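Local coordinates for protein putative glucarate dehydratase (Pseudomonas fluorescens, PDB 4IT1) that probably catalyses the magnesium-dependent dehydration of D-glucarate to 5-dehydro-4-deoxy-D-glucarate, as a member of the mandelate racemase/muconate lactonizing enzyme family, at residues F166-F172 against F209-K215; Q310-H316 against L337-S343; T325-A329 against V357-N363. One frame throughout, in Å; residues are numbered along the deposited sequence.

Interaction 1 (F166-F172 against F209-K215)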
loop_
_atom_site.group_PDB
_atom_site.type_symbol
_atom_site.label_atom_id
_atom_site.label_comp_id
_atom_site.label_asym_id
_atom_site.label_seq_id
_atom_site.Cartn_x
_atom_site.Cartn_y
_atom_site.Cartn_z
ATOM N N PHE A 166 -11.483 2.448 20.879
ATOM C CA PHE A 166 -10.244 2.318 21.636
ATOM C C PHE A 166 -10.513 1.549 22.903
ATOM O O PHE A 166 -11.651 1.493 23.368
ATOM C CB PHE A 166 -9.680 3.688 22.006
ATOM C CG PHE A 166 -8.898 4.340 20.909
ATOM C CD1 PHE A 166 -7.529 4.121 20.790
ATOM C CD2 PHE A 166 -9.523 5.187 20.000
ATOM C CE1 PHE A 166 -6.799 4.736 19.784
ATOM C CE2 PHE A 166 -8.797 5.802 18.988
ATOM C CZ PHE A 166 -7.432 5.574 18.880
ATOM N N SER A 167 -9.465 0.961 23.467
ATOM C CA SER A 167 -9.604 0.251 24.728
ATOM C C SER A 167 -9.091 1.100 25.877
ATOM O O SER A 167 -8.472 2.155 25.674
ATOM C CB SER A 167 -8.883 -1.104 24.685
ATOM O OG SER A 167 -7.524 -0.955 24.322
ATOM N N ALA A 168 -9.385 0.646 27.087
ATOM C CA ALA A 168 -8.803 1.228 28.279
ATOM C C ALA A 168 -7.485 0.506 28.520
ATOM O O ALA A 168 -7.482 -0.717 28.715
ATOM C CB ALA A 168 -9.738 1.040 29.462
ATOM N N TYR A 169 -6.376 1.247 28.473
ATOM C CA TYR A 169 -5.051 0.663 28.730
ATOM C C TYR A 169 -4.693 0.736 30.219
ATOM O O TYR A 169 -4.292 1.787 30.719
ATOM C CB TYR A 169 -3.960 1.317 27.863
ATOM C CG TYR A 169 -2.956 0.306 27.291
ATOM C CD1 TYR A 169 -2.443 -0.735 28.081
ATOM C CD2 TYR A 169 -2.535 0.384 25.959
ATOM C CE1 TYR A 169 -1.557 -1.664 27.561
ATOM C CE2 TYR A 169 -1.636 -0.543 25.434
ATOM C CZ TYR A 169 -1.151 -1.561 26.243
ATOM O OH TYR A 169 -0.261 -2.486 25.740
ATOM N N LEU A 170 -4.850 -0.394 30.908
ATOM C CA LEU A 170 -4.609 -0.500 32.342
ATOM C C LEU A 170 -3.169 -0.881 32.696
ATOM O O LEU A 170 -2.563 -1.748 32.052
ATOM C CB LEU A 170 -5.522 -1.562 32.954
ATOM C CG LEU A 170 -7.037 -1.527 32.771
ATOM C CD1 LEU A 170 -7.660 -2.577 33.684
ATOM C CD2 LEU A 170 -7.591 -0.143 33.060
ATOM N N PHE A 171 -2.663 -0.263 33.763
ATOM C CA PHE A 171 -1.316 -0.499 34.271
ATOM C C PHE A 171 -1.348 -0.769 35.761
ATOM O O PHE A 171 -2.166 -0.197 36.484
ATOM C CB PHE A 171 -0.454 0.741 34.072
ATOM C CG PHE A 171 -0.030 0.969 32.660
ATOM C CD1 PHE A 171 -0.864 1.628 31.766
ATOM C CD2 PHE A 171 1.224 0.547 32.225
ATOM C CE1 PHE A 171 -0.465 1.855 30.457
ATOM C CE2 PHE A 171 1.631 0.773 30.917
ATOM C CZ PHE A 171 0.784 1.425 30.029
ATOM N N PHE A 172 -0.447 -1.626 36.224
ATOM C CA PHE A 172 -0.080 -1.612 37.627
ATOM C C PHE A 172 0.803 -0.384 37.842
ATOM O O PHE A 172 1.525 0.038 36.931
ATOM C CB PHE A 172 0.633 -2.895 38.023
ATOM C CG PHE A 172 -0.214 -4.124 37.859
ATOM C CD1 PHE A 172 -1.125 -4.495 38.844
ATOM C CD2 PHE A 172 -0.117 -4.907 36.713
ATOM C CE1 PHE A 172 -1.917 -5.630 38.697
ATOM C CE2 PHE A 172 -0.901 -6.046 36.563
ATOM C CZ PHE A 172 -1.805 -6.408 37.555
ATOM N N PHE A 209 -14.950 3.387 27.254
ATOM C CA PHE A 209 -14.254 2.321 26.531
ATOM C C PHE A 209 -15.040 1.008 26.613
ATOM O O PHE A 209 -15.561 0.647 27.679
ATOM C CB PHE A 209 -12.831 2.111 27.087
ATOM C CG PHE A 209 -11.894 3.285 26.881
ATOM C CD1 PHE A 209 -11.657 3.798 25.614
ATOM C CD2 PHE A 209 -11.222 3.853 27.962
ATOM C CE1 PHE A 209 -10.794 4.871 25.427
ATOM C CE2 PHE A 209 -10.343 4.919 27.783
ATOM C CZ PHE A 209 -10.132 5.430 26.512
ATOM N N LYS A 210 -15.114 0.296 25.489
ATOM C CA LYS A 210 -15.881 -0.955 25.415
ATOM C C LYS A 210 -15.011 -2.213 25.459
ATOM O O LYS A 210 -15.523 -3.330 25.401
ATOM C CB LYS A 210 -16.804 -0.957 24.190
ATOM C CG LYS A 210 -18.003 -0.030 24.339
ATOM C CD LYS A 210 -18.825 0.069 23.062
ATOM C CE LYS A 210 -19.942 1.088 23.221
ATOM N NZ LYS A 210 -20.776 1.199 21.993
ATOM N N SER A 211 -13.697 -2.021 25.582
ATOM C CA SER A 211 -12.743 -3.129 25.707
ATOM C C SER A 211 -11.587 -2.763 26.633
ATOM O O SER A 211 -11.313 -1.583 26.857
ATOM C CB SER A 211 -12.216 -3.538 24.334
ATOM O OG SER A 211 -11.796 -2.404 23.604
ATOM N N ILE A 212 -10.913 -3.777 27.174
ATOM C CA ILE A 212 -9.833 -3.552 28.142
ATOM C C ILE A 212 -8.518 -4.281 27.795
ATOM O O ILE A 212 -8.512 -5.493 27.510
ATOM C CB ILE A 212 -10.270 -3.935 29.575
ATOM C CG1 ILE A 212 -11.567 -3.211 29.974
ATOM C CG2 ILE A 212 -9.173 -3.597 30.569
ATOM C CD1 ILE A 212 -12.283 -3.824 31.165
ATOM N N LYS A 213 -7.411 -3.533 27.828
ATOM C CA LYS A 213 -6.062 -4.121 27.738
ATOM C C LYS A 213 -5.230 -3.860 28.993
ATOM O O LYS A 213 -4.988 -2.701 29.358
ATOM C CB LYS A 213 -5.301 -3.603 26.511
ATOM C CG LYS A 213 -3.881 -4.171 26.397
ATOM C CD LYS A 213 -3.285 -3.960 25.020
ATOM C CE LYS A 213 -3.816 -4.962 24.005
ATOM N NZ LYS A 213 -3.661 -4.409 22.626
ATOM N N LEU A 214 -4.778 -4.935 29.636
ATOM C CA LEU A 214 -3.876 -4.819 30.783
ATOM C C LEU A 214 -2.385 -4.958 30.412
ATOM O O LEU A 214 -1.985 -5.929 29.756
ATOM C CB LEU A 214 -4.244 -5.851 31.851
ATOM C CG LEU A 214 -3.334 -5.899 33.075
ATOM C CD1 LEU A 214 -3.620 -4.741 34.021
ATOM C CD2 LEU A 214 -3.469 -7.234 33.790
ATOM N N LYS A 215 -1.573 -3.990 30.842
ATOM C CA LYS A 215 -0.117 -4.088 30.731
ATOM C C LYS A 215 0.420 -5.092 31.743
ATOM O O LYS A 215 0.404 -4.836 32.949
ATOM C CB LYS A 215 0.550 -2.731 30.940
ATOM C CG LYS A 215 2.077 -2.779 30.867
ATOM C CD LYS A 215 2.616 -2.340 29.506
ATOM C CE LYS A 215 2.310 -3.335 28.397
ATOM N NZ LYS A 215 2.658 -2.787 27.055
HETATM O O HOH W 1 -6.493 -2.806 22.488
HETATM O O HOH W 2 -0.746 -3.022 23.110
HETATM O O HOH W 3 1.477 -2.863 34.766
#

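Interaction 2 (Q310-H316 against L337-S343)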
loop_
_atom_site.group_PDB
_atom_site.type_symbol
_atom_site.label_atom_id
_atom_site.label_comp_id
_atom_site.label_asym_id
_atom_site.label_seq_id
_atom_site.Cartn_x
_atom_site.Cartn_y
_atom_site.Cartn_z
ATOM N N GLN A 310 -0.988 -13.924 14.702
ATOM C CA GLN A 310 -2.266 -13.910 14.007
ATOM C C GLN A 310 -2.797 -12.489 13.883
ATOM O O GLN A 310 -3.717 -12.240 13.114
ATOM C CB GLN A 310 -3.265 -14.794 14.747
ATOM C CG GLN A 310 -2.912 -16.276 14.708
ATOM C CD GLN A 310 -1.676 -16.616 15.532
ATOM O OE1 GLN A 310 -1.611 -16.316 16.728
ATOM N NE2 GLN A 310 -0.687 -17.246 14.892
ATOM N N ILE A 311 -2.198 -11.563 14.638
ATOM C CA ILE A 311 -2.657 -10.179 14.695
ATOM C C ILE A 311 -1.470 -9.226 14.812
ATOM O O ILE A 311 -0.622 -9.386 15.691
ATOM C CB ILE A 311 -3.603 -9.926 15.902
ATOM C CG1 ILE A 311 -4.873 -10.785 15.816
ATOM C CG2 ILE A 311 -3.961 -8.450 15.987
ATOM C CD1 ILE A 311 -5.405 -11.252 17.161
ATOM N N VAL A 312 -1.427 -8.230 13.936
ATOM C CA VAL A 312 -0.397 -7.209 13.982
ATOM C C VAL A 312 -0.971 -5.900 14.516
ATOM O O VAL A 312 -1.936 -5.364 13.965
ATOM C CB VAL A 312 0.237 -6.967 12.594
ATOM C CG1 VAL A 312 1.304 -5.883 12.681
ATOM C CG2 VAL A 312 0.840 -8.257 12.052
ATOM N N LEU A 313 -0.380 -5.401 15.598
ATOM C CA LEU A 313 -0.697 -4.061 16.075
ATOM C C LEU A 313 0.222 -3.045 15.406
ATOM O O LEU A 313 1.381 -2.895 15.789
ATOM C CB LEU A 313 -0.595 -3.977 17.601
ATOM C CG LEU A 313 -1.317 -5.061 18.414
ATOM C CD1 LEU A 313 -1.169 -4.766 19.893
ATOM C CD2 LEU A 313 -2.794 -5.193 18.052
ATOM N N ALA A 314 -0.298 -2.375 14.384
ATOM C CA ALA A 314 0.421 -1.310 13.697
ATOM C C ALA A 314 0.569 -0.064 14.577
ATOM O O ALA A 314 -0.109 0.073 15.598
ATOM C CB ALA A 314 -0.279 -0.962 12.389
ATOM N N ASP A 315 1.462 0.829 14.162
ATOM C CA ASP A 315 1.813 2.050 14.891
ATOM C C ASP A 315 2.507 2.915 13.860
ATOM O O ASP A 315 3.613 2.591 13.417
ATOM C CB ASP A 315 2.761 1.730 16.051
ATOM C CG ASP A 315 3.056 2.935 16.938
ATOM O OD1 ASP A 315 3.196 4.063 16.418
ATOM O OD2 ASP A 315 3.166 2.736 18.172
ATOM N N HIS A 316 1.846 3.996 13.451
ATOM C CA HIS A 316 2.299 4.758 12.294
ATOM C C HIS A 316 3.646 5.428 12.555
ATOM O O HIS A 316 4.354 5.797 11.612
ATOM C CB HIS A 316 1.253 5.800 11.882
ATOM C CG HIS A 316 1.139 6.959 12.826
ATOM N ND1 HIS A 316 0.353 6.921 13.960
ATOM C CD2 HIS A 316 1.711 8.187 12.804
ATOM C CE1 HIS A 316 0.441 8.078 14.592
ATOM N NE2 HIS A 316 1.261 8.863 13.912
ATOM N N LEU A 337 -4.220 -11.931 8.449
ATOM C CA LEU A 337 -3.877 -11.494 9.804
ATOM C C LEU A 337 -4.807 -10.366 10.223
ATOM O O LEU A 337 -5.175 -9.528 9.397
ATOM C CB LEU A 337 -2.418 -11.009 9.869
ATOM C CG LEU A 337 -1.291 -11.904 9.332
ATOM C CD1 LEU A 337 0.050 -11.200 9.473
ATOM C CD2 LEU A 337 -1.247 -13.274 10.007
ATOM N N GLY A 338 -5.180 -10.336 11.498
ATOM C CA GLY A 338 -5.932 -9.203 12.041
ATOM C C GLY A 338 -5.042 -7.972 12.157
ATOM O O GLY A 338 -3.834 -8.100 12.356
ATOM N N VAL A 339 -5.629 -6.784 12.006
ATOM C CA VAL A 339 -4.901 -5.530 12.223
ATOM C C VAL A 339 -5.622 -4.639 13.216
ATOM O O VAL A 339 -6.853 -4.612 13.264
ATOM C CB VAL A 339 -4.742 -4.671 10.959
ATOM C CG1 VAL A 339 -3.320 -4.130 10.881
ATOM C CG2 VAL A 339 -5.115 -5.442 9.711
ATOM N N SER A 340 -4.833 -3.902 13.992
ATOM C CA SER A 340 -5.323 -2.847 14.859
ATOM C C SER A 340 -4.201 -1.827 14.981
ATOM O O SER A 340 -3.073 -2.090 14.578
ATOM C CB SER A 340 -5.711 -3.410 16.221
ATOM O OG SER A 340 -6.346 -2.427 17.016
ATOM N N MET A 341 -4.509 -0.658 15.523
ATOM C CA MET A 341 -3.537 0.421 15.572
ATOM C C MET A 341 -3.109 0.648 17.021
ATOM O O MET A 341 -3.791 0.210 17.950
ATOM C CB MET A 341 -4.148 1.683 14.976
ATOM C CG MET A 341 -3.240 2.443 14.034
ATOM S SD MET A 341 -3.054 1.633 12.440
ATOM C CE MET A 341 -4.755 1.244 12.026
ATOM N N HIS A 342 -1.973 1.315 17.209
ATOM C CA HIS A 342 -1.403 1.506 18.544
ATOM C C HIS A 342 -0.589 2.794 18.594
ATOM O O HIS A 342 -0.059 3.241 17.574
ATOM C CB HIS A 342 -0.528 0.298 18.936
ATOM C CG HIS A 342 0.432 0.576 20.057
ATOM N ND1 HIS A 342 1.579 1.323 19.886
ATOM C CD2 HIS A 342 0.415 0.211 21.360
ATOM C CE1 HIS A 342 2.221 1.412 21.038
ATOM N NE2 HIS A 342 1.536 0.747 21.949
ATOM N N SER A 343 -0.527 3.394 19.781
ATOM C CA SER A 343 0.389 4.507 20.077
ATOM C C SER A 343 0.563 4.623 21.578
ATOM O O SER A 343 -0.398 4.461 22.339
ATOM C CB SER A 343 -0.105 5.826 19.495
ATOM O OG SER A 343 -0.118 5.771 18.078
HETATM O O HOH W 4 -0.433 4.697 15.285
#

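Interaction 3 (T325-A329 against V357-N363)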
loop_
_atom_site.group_PDB
_atom_site.type_symbol
_atom_site.label_atom_id
_atom_site.label_comp_id
_atom_site.label_asym_id
_atom_site.label_seq_id
_atom_site.Cartn_x
_atom_site.Cartn_y
_atom_site.Cartn_z
ATOM N N THR A 325 1.352 2.407 6.777
ATOM C CA THR A 325 0.392 1.718 7.639
ATOM C C THR A 325 -0.789 1.103 6.847
ATOM O O THR A 325 -1.296 0.030 7.207
ATOM C CB THR A 325 -0.121 2.664 8.739
ATOM O OG1 THR A 325 0.974 3.046 9.582
ATOM C CG2 THR A 325 -1.158 1.997 9.594
ATOM N N GLN A 326 -1.201 1.777 5.773
ATOM C CA GLN A 326 -2.273 1.284 4.911
ATOM C C GLN A 326 -1.770 0.079 4.130
ATOM O O GLN A 326 -2.460 -0.943 4.022
ATOM C CB GLN A 326 -2.739 2.368 3.935
ATOM C CG GLN A 326 -3.365 3.590 4.577
ATOM C CD GLN A 326 -3.971 4.521 3.549
ATOM O OE1 GLN A 326 -5.079 4.294 3.064
ATOM N NE2 GLN A 326 -3.245 5.574 3.209
ATOM N N THR A 327 -0.559 0.206 3.593
ATOM C CA THR A 327 0.124 -0.922 2.966
ATOM C C THR A 327 0.161 -2.105 3.920
ATOM O O THR A 327 -0.230 -3.207 3.541
ATOM C CB THR A 327 1.543 -0.558 2.522
ATOM O OG1 THR A 327 1.475 0.593 1.684
ATOM C CG2 THR A 327 2.160 -1.702 1.726
ATOM N N LEU A 328 0.596 -1.871 5.159
ATOM C CA LEU A 328 0.596 -2.942 6.142
ATOM C C LEU A 328 -0.798 -3.559 6.319
ATOM O O LEU A 328 -0.931 -4.784 6.321
ATOM C CB LEU A 328 1.170 -2.498 7.500
ATOM C CG LEU A 328 1.108 -3.580 8.597
ATOM C CD1 LEU A 328 1.909 -4.850 8.262
ATOM C CD2 LEU A 328 1.516 -3.018 9.943
ATOM N N ALA A 329 -1.828 -2.724 6.482
ATOM C CA ALA A 329 -3.192 -3.238 6.695
ATOM C C ALA A 329 -3.613 -4.157 5.542
ATOM O O ALA A 329 -4.162 -5.238 5.761
ATOM C CB ALA A 329 -4.186 -2.099 6.875
ATOM N N VAL A 357 -5.835 7.346 9.950
ATOM C CA VAL A 357 -5.410 6.202 9.135
ATOM C C VAL A 357 -6.239 4.991 9.532
ATOM O O VAL A 357 -6.667 4.226 8.678
ATOM C CB VAL A 357 -3.876 5.928 9.181
ATOM C CG1 VAL A 357 -3.422 5.478 10.558
ATOM C CG2 VAL A 357 -3.477 4.906 8.129
ATOM N N ALA A 358 -6.494 4.856 10.829
ATOM C CA ALA A 358 -7.408 3.845 11.341
ATOM C C ALA A 358 -8.794 3.942 10.686
ATOM O O ALA A 358 -9.501 2.936 10.557
ATOM C CB ALA A 358 -7.526 3.973 12.850
ATOM N N ALA A 359 -9.161 5.156 10.271
ATOM C CA ALA A 359 -10.480 5.436 9.716
ATOM C C ALA A 359 -10.548 5.104 8.238
ATOM O O ALA A 359 -11.625 4.820 7.717
ATOM C CB ALA A 359 -10.864 6.893 9.952
ATOM N N ALA A 360 -9.400 5.139 7.564
ATOM C CA ALA A 360 -9.353 4.836 6.132
ATOM C C ALA A 360 -9.143 3.356 5.810
ATOM O O ALA A 360 -9.156 2.970 4.632
ATOM C CB ALA A 360 -8.308 5.691 5.431
ATOM N N VAL A 361 -8.942 2.528 6.835
ATOM C CA VAL A 361 -8.676 1.110 6.582
ATOM C C VAL A 361 -9.922 0.251 6.769
ATOM O O VAL A 361 -10.560 0.287 7.832
ATOM C CB VAL A 361 -7.423 0.543 7.325
ATOM C CG1 VAL A 361 -6.181 1.367 6.986
ATOM C CG2 VAL A 361 -7.627 0.460 8.828
ATOM N N PRO A 362 -10.279 -0.511 5.720
ATOM C CA PRO A 362 -11.484 -1.335 5.714
ATOM C C PRO A 362 -11.380 -2.413 6.769
ATOM O O PRO A 362 -12.347 -2.667 7.490
ATOM C CB PRO A 362 -11.475 -1.970 4.317
ATOM C CG PRO A 362 -10.582 -1.103 3.495
ATOM C CD PRO A 362 -9.536 -0.617 4.452
ATOM N N ASN A 363 -10.197 -3.019 6.868
ATOM C CA ASN A 363 -9.980 -4.141 7.773
ATOM C C ASN A 363 -9.407 -3.751 9.140
ATOM O O ASN A 363 -8.299 -4.132 9.497
ATOM C CB ASN A 363 -9.169 -5.253 7.087
ATOM C CG ASN A 363 -7.765 -4.819 6.699
ATOM O OD1 ASN A 363 -7.552 -3.725 6.168
ATOM N ND2 ASN A 363 -6.792 -5.692 6.959
#

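Interaction 1 (F166-F172 against F209-K215)
Phe166 touches the ring of Phe209 with its near end: CB packs 3.8 Å from Phe209 CE1, and its carbonyl O lies close to CD1. Ser167 follows by placing its carbonyl O over the centre of that same ring, 3.5 Å above the plane, while its CB rests against Ser211 and its OG shares a water with Lys213 NZ. Ala168 is paired in parallel with Ile212. Its N donates to Ser211 O at 3.0 Å, its O accepts from Lys213 N, and its methyl group sits beside Phe209 CD2.

Tyr169 turns to the other face of the sheet and lies alongside Lys213, pointing the same way. Lys213 CG stands over the ring in a CH-pi contact, 4.0 Å from the centroid, and Tyr169 OH accepts a hydrogen bond from Lys215 NZ at 3.2 Å. Leu170 returns to the Ala168 face, where CD1 meets Ile212 CG2 at 3.6 Å. Its backbone O takes Lys215 N at 2.7 Å in an almost straight bond (176°). Phe171 offers a ring face to Lys215 CB. The lysine leaves its backbone with CG opposite N (chi1 179°), then bends twice, which carries NZ back to Tyr169. At Phe172 the ring reaches Leu214, and a water joins Phe172 N to Lys215 O.

The two faces therefore differ in chemistry. Ala168 and Leu170 pack against helix 193-207, and Leu170 and Phe172 against helix 221-234, whereas the lysines run along aromatic surfaces into the barrel. There Lys213 forms a salt bridge with Asp369. Packing along Phe171 and the bond to Tyr169 OH probably help orient the amine of Lys215, the predicted proton acceptor, which also bonds weakly to magnesium ligand Asp243, Asn245 and a bound tartrate.

Interaction 2 (Q310-H316 against L337-S343)
His342, a predicted proton acceptor of the active site, is held by Asp315 at the mouth of the barrel, close to the magnesium ligand Asn291. Its ND1 donates to Asp315 OD2 at 2.7 Å. The carboxylate oxygen lies in the plane of the imidazole, but the ring approaches OD2 on the anti side, 33° out of the carboxylate plane, and the two planes are 49° apart. Asp315 reaches over with CG trans to its backbone N (chi1 -174°), and OD1 accepts from His317 ND1, so the carboxylate is held through both oxygens. The bond to ND1 limits rotation of the His342 ring.

The backbone O of the same His342 is gripped twice: Ser343 OG donates to it at 2.6 Å, coming in from the flank of the carbonyl, and a water donates at 2.7 Å. That water also accepts from His316 N, linking the ends of the two segments.

Behind the site, strands 311-314 and 338-341 are neighbouring parallel strands of the enolase-superfamily barrel, joined by a beta-alpha-beta crossover through helix 322-334. Gly338 N bonds to Gln310 O, Val312 N to Gly338 O, Ser340 N to Val312 O, and Ala314 N to Ser340 O at 2.8 Å. On the face toward the barrel interior, Leu313 CD2 packs 3.9 Å from Ser340 CB, and Ser340 OG is satisfied by Tyr366 O. Ile311 CG2 rests against the backbone of Gly338 on this same face. Val312, on the helix-facing side, meets with its CG2 the CD1 of Leu337 at 4.0 Å. Ala314 CB touches Met341 SD at 3.8 Å; Leu328 of helix 322-334 packs on Ala314 and Thr325 on Met341.

Interaction 3 (T325-A329 against V357-N363)
Gln326 and Val361 bring their CA atoms within 6.6 Å, and Ala329 and Asn363 theirs within 6.9 Å, as helix 322-334 passes the C-terminal part of helix 348-360 and the chain that leads on to Asn363. Val357 makes the first apolar contact. Its CG2 branch fits against two neighbours on the facing helix, lying 3.8 Å from Gln326 CG and 4.0 Å from Thr325 CG2, the threonine crossing it at about a right angle. One turn along, Ala329 CB meets Val361 CG1 at 4.0 Å. The polar link comes last: Asn363 ND2 donates to Ala329 O at 2.9 Å, in a fairly straight bond (163°). The donor stands above the carbonyl plane, and the acceptor lies close to the plane of the amide. Asn363 gets there with CG tucked between its own N and carbonyl carbon (chi1 64°), which swings the amide back onto the helix. Asn96 of the second subunit bonds to Ala360 O, so the dimer partner reaches this edge. This is the packing of adjacent outer helices in an alpha/beta barrel, the pair on either side of strand 338-341 in sequence.

All three contacts are buried. Interactions 1 and 2 both pair parallel strands of the same barrel sheet, and each carries a predicted proton acceptor toward the magnesium site. They touch through packing of Lys213 NZ on Leu313 CD1, 3.7 Å apart. Interaction 1 is richer in aromatic rings and lysine chains; interaction 2 leans on a histidine-carboxylate bond. Interaction 3 lies in the helical layer beside the second subunit, with Gln326 and Asn363 partly exposed; it is mostly apolar and buries the least surface. It sits directly behind interaction 2, with Thr325 CG2 against Met341 SD, and their segments alternate along the chain. Interactions 1 and 3 do not touch.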